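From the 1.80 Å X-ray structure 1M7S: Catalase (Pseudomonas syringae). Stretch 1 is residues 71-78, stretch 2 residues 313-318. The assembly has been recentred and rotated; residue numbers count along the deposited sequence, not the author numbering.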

# COMPACT_ATOMS: atom_id res chain seq x y z
N LEU A 71 -20.26 -32.28 -22.49
CA LEU A 71 -18.99 -31.59 -22.39
C LEU A 71 -18.76 -31.00 -21.00
O LEU A 71 -17.63 -31.10 -20.48
CB LEU A 71 -18.97 -30.41 -23.39
CG LEU A 71 -19.29 -30.71 -24.86
CD1 LEU A 71 -18.91 -29.52 -25.72
CD2 LEU A 71 -18.65 -31.99 -25.37
N SER A 72 -19.77 -30.36 -20.41
CA SER A 72 -19.53 -29.69 -19.12
C SER A 72 -20.72 -29.80 -18.19
O SER A 72 -21.86 -29.69 -18.62
CB SER A 72 -19.19 -28.20 -19.40
OG SER A 72 -18.90 -27.51 -18.19
N LYS A 73 -20.41 -29.97 -16.93
CA LYS A 73 -21.44 -29.95 -15.88
C LYS A 73 -21.76 -28.52 -15.45
O LYS A 73 -22.64 -28.31 -14.58
CB LYS A 73 -21.01 -30.81 -14.73
CG LYS A 73 -19.80 -30.31 -13.94
CD LYS A 73 -19.33 -31.41 -13.00
CE LYS A 73 -18.02 -31.04 -12.35
NZ LYS A 73 -17.53 -32.03 -11.37
N ALA A 74 -21.06 -27.49 -15.92
CA ALA A 74 -21.33 -26.15 -15.39
C ALA A 74 -22.72 -25.61 -15.70
O ALA A 74 -23.14 -25.59 -16.85
CB ALA A 74 -20.26 -25.15 -15.85
N THR A 75 -23.38 -25.07 -14.67
CA THR A 75 -24.72 -24.49 -14.83
C THR A 75 -24.87 -23.38 -15.83
O THR A 75 -25.91 -23.23 -16.50
CB THR A 75 -25.24 -23.99 -13.43
OG1 THR A 75 -25.11 -25.08 -12.53
CG2 THR A 75 -26.70 -23.59 -13.47
N VAL A 76 -23.83 -22.54 -16.06
CA VAL A 76 -23.89 -21.47 -17.04
C VAL A 76 -24.20 -21.94 -18.45
O VAL A 76 -24.75 -21.19 -19.27
CB VAL A 76 -22.54 -20.65 -17.00
CG1 VAL A 76 -21.38 -21.52 -17.48
CG2 VAL A 76 -22.65 -19.39 -17.82
N PHE A 77 -23.93 -23.20 -18.82
CA PHE A 77 -24.20 -23.75 -20.11
C PHE A 77 -25.54 -24.51 -20.20
O PHE A 77 -25.86 -24.96 -21.30
CB PHE A 77 -23.09 -24.73 -20.49
CG PHE A 77 -21.69 -24.16 -20.49
CD1 PHE A 77 -20.70 -24.76 -19.72
CD2 PHE A 77 -21.39 -23.03 -21.23
CE1 PHE A 77 -19.40 -24.25 -19.75
CE2 PHE A 77 -20.12 -22.51 -21.24
CZ PHE A 77 -19.11 -23.13 -20.50
N LYS A 78 -26.28 -24.59 -19.11
CA LYS A 78 -27.59 -25.31 -19.18
C LYS A 78 -28.58 -24.55 -20.02
O LYS A 78 -28.84 -23.36 -19.81
CB LYS A 78 -28.05 -25.45 -17.74
CG LYS A 78 -29.51 -25.76 -17.48
CD LYS A 78 -29.69 -25.88 -15.96
CE LYS A 78 -30.99 -25.21 -15.55
NZ LYS A 78 -31.18 -23.87 -16.18
N LEU A 313 -12.87 -19.83 -11.76
CA LEU A 313 -13.43 -20.99 -12.45
C LEU A 313 -14.56 -21.62 -11.63
O LEU A 313 -14.64 -21.38 -10.43
CB LEU A 313 -12.34 -22.09 -12.49
CG LEU A 313 -11.16 -21.75 -13.41
CD1 LEU A 313 -9.94 -22.61 -13.04
CD2 LEU A 313 -11.57 -21.91 -14.86
N VAL A 314 -15.39 -22.37 -12.34
CA VAL A 314 -16.50 -23.07 -11.61
C VAL A 314 -16.29 -24.55 -11.95
O VAL A 314 -15.74 -24.90 -13.01
CB VAL A 314 -17.81 -22.49 -12.11
CG1 VAL A 314 -18.02 -21.01 -11.67
CG2 VAL A 314 -17.96 -22.49 -13.62
N PRO A 315 -16.88 -25.44 -11.18
CA PRO A 315 -16.81 -26.88 -11.41
C PRO A 315 -17.34 -27.14 -12.80
O PRO A 315 -18.40 -26.63 -13.19
CB PRO A 315 -17.65 -27.51 -10.29
CG PRO A 315 -17.46 -26.47 -9.18
CD PRO A 315 -17.59 -25.14 -9.93
N GLY A 316 -16.61 -27.87 -13.63
CA GLY A 316 -17.00 -28.12 -15.01
C GLY A 316 -16.10 -27.37 -16.01
O GLY A 316 -16.21 -27.57 -17.21
N ILE A 317 -15.28 -26.46 -15.50
CA ILE A 317 -14.44 -25.65 -16.41
C ILE A 317 -13.07 -25.58 -15.77
O ILE A 317 -12.97 -25.22 -14.59
CB ILE A 317 -14.96 -24.22 -16.62
CG1 ILE A 317 -16.42 -24.15 -17.02
CG2 ILE A 317 -14.04 -23.56 -17.65
CD1 ILE A 317 -17.10 -22.84 -17.31
N GLU A 318 -12.04 -25.96 -16.50
CA GLU A 318 -10.69 -25.93 -15.91
C GLU A 318 -9.76 -25.42 -17.03
O GLU A 318 -10.04 -25.50 -18.22
CB GLU A 318 -10.25 -27.35 -15.52
CG GLU A 318 -10.98 -28.10 -14.43
CD GLU A 318 -10.51 -29.46 -14.02
OE1 GLU A 318 -9.44 -29.98 -14.46
OE2 GLU A 318 -11.20 -30.13 -13.19

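Residues 71-78 and 313-318 lie far apart in the sequence of this catalase but pack together over a small interface that buries 269 Å², summed over both sides. No backbone-to-backbone hydrogen bond joins the two segments. Stretch 1 is a loop that passes into a short 3-10 segment at residues 75-77, whereas stretch 2 forms a type II β turn from Val314 to Ile317, closed by the Ile317 N to Val314 O hydrogen bond (3.0 Å), before a strand begins at Ile317. The backbones come nearest where Ala74 faces Gly316, their CA atoms 4.8 Å apart.

At the start of stretch 1, Leu71 stays out of the contact, and the end of its side chain leads away from the turn. Ser72 follows with the one hydrogen bond that joins the stretches. Its side chain, in the t rotamer, donates from Ser72 OG to the carbonyl O of Gly316 at 2.9 Å. The same Ser72 OG accepts a hydrogen bond from Ala74 N (3.1 Å), with a nearly straight N-H...O angle of 168°. The hydroxyl thus acts as donor and acceptor at once, tying the loop's own backbone to the turn and satisfying polar groups in a buried setting.

Lys73 contributes through the aliphatic part of its side chain. From a p chi1, the chain runs on through three t torsions and passes along the turn, bringing Lys73 CE within 3.7 Å of Gly316 N and 4.1 Å of Pro315 CB. These are van der Waals contacts; the amino group at the tip is hydrogen-bonded elsewhere in the structure.

The tightest backbone approach comes at Ala74, and here Gly316, which has the largest area covered by the other stretch (51 Å²), lies against the loop. With phi/psi of 109/-11, this glycine occupies a conformation in which a CB would be jammed against the preceding carbonyl O. A CB at the ideal position on Gly316 would also point toward stretch 1 and lie just 2.7 Å from Ala74 N, a clash, and 3.0 Å from Ser72 OG. The absence of a side chain therefore suits both the turn and the close passage of the loop. The small methyl of Ala74 points toward stretch 2, where Ala74 CB lies 3.6 Å from Pro315 O and makes apolar contacts with Val314 CG2 at 4.2 Å and Ile317 CG1 at 4.1 Å.

The CA-to-CB bond of Thr75 points sideways, and the residue makes no contact across the interface. The chain turns through the 3-10 segment, with Phe77 N hydrogen-bonded to Ala74 O (3.2 Å) and Lys78 N to Thr75 O (3.0 Å), and the CA-to-CB bonds of Val76 and Phe77 point toward stretch 2. Both meet Ile317, whose extended m, t side chain brings its end nearer to stretch 1 although its CA-to-CB bond points sideways. Val76 CG1 lies 4.5 Å from Ile317 CD1, a loose apolar contact, while Phe77 CE1 approaches the same Ile317 CD1 methyl to 3.6 Å, with the methyl oblique to the ring. Lys78, exposed and beyond reach of the turn, takes no part.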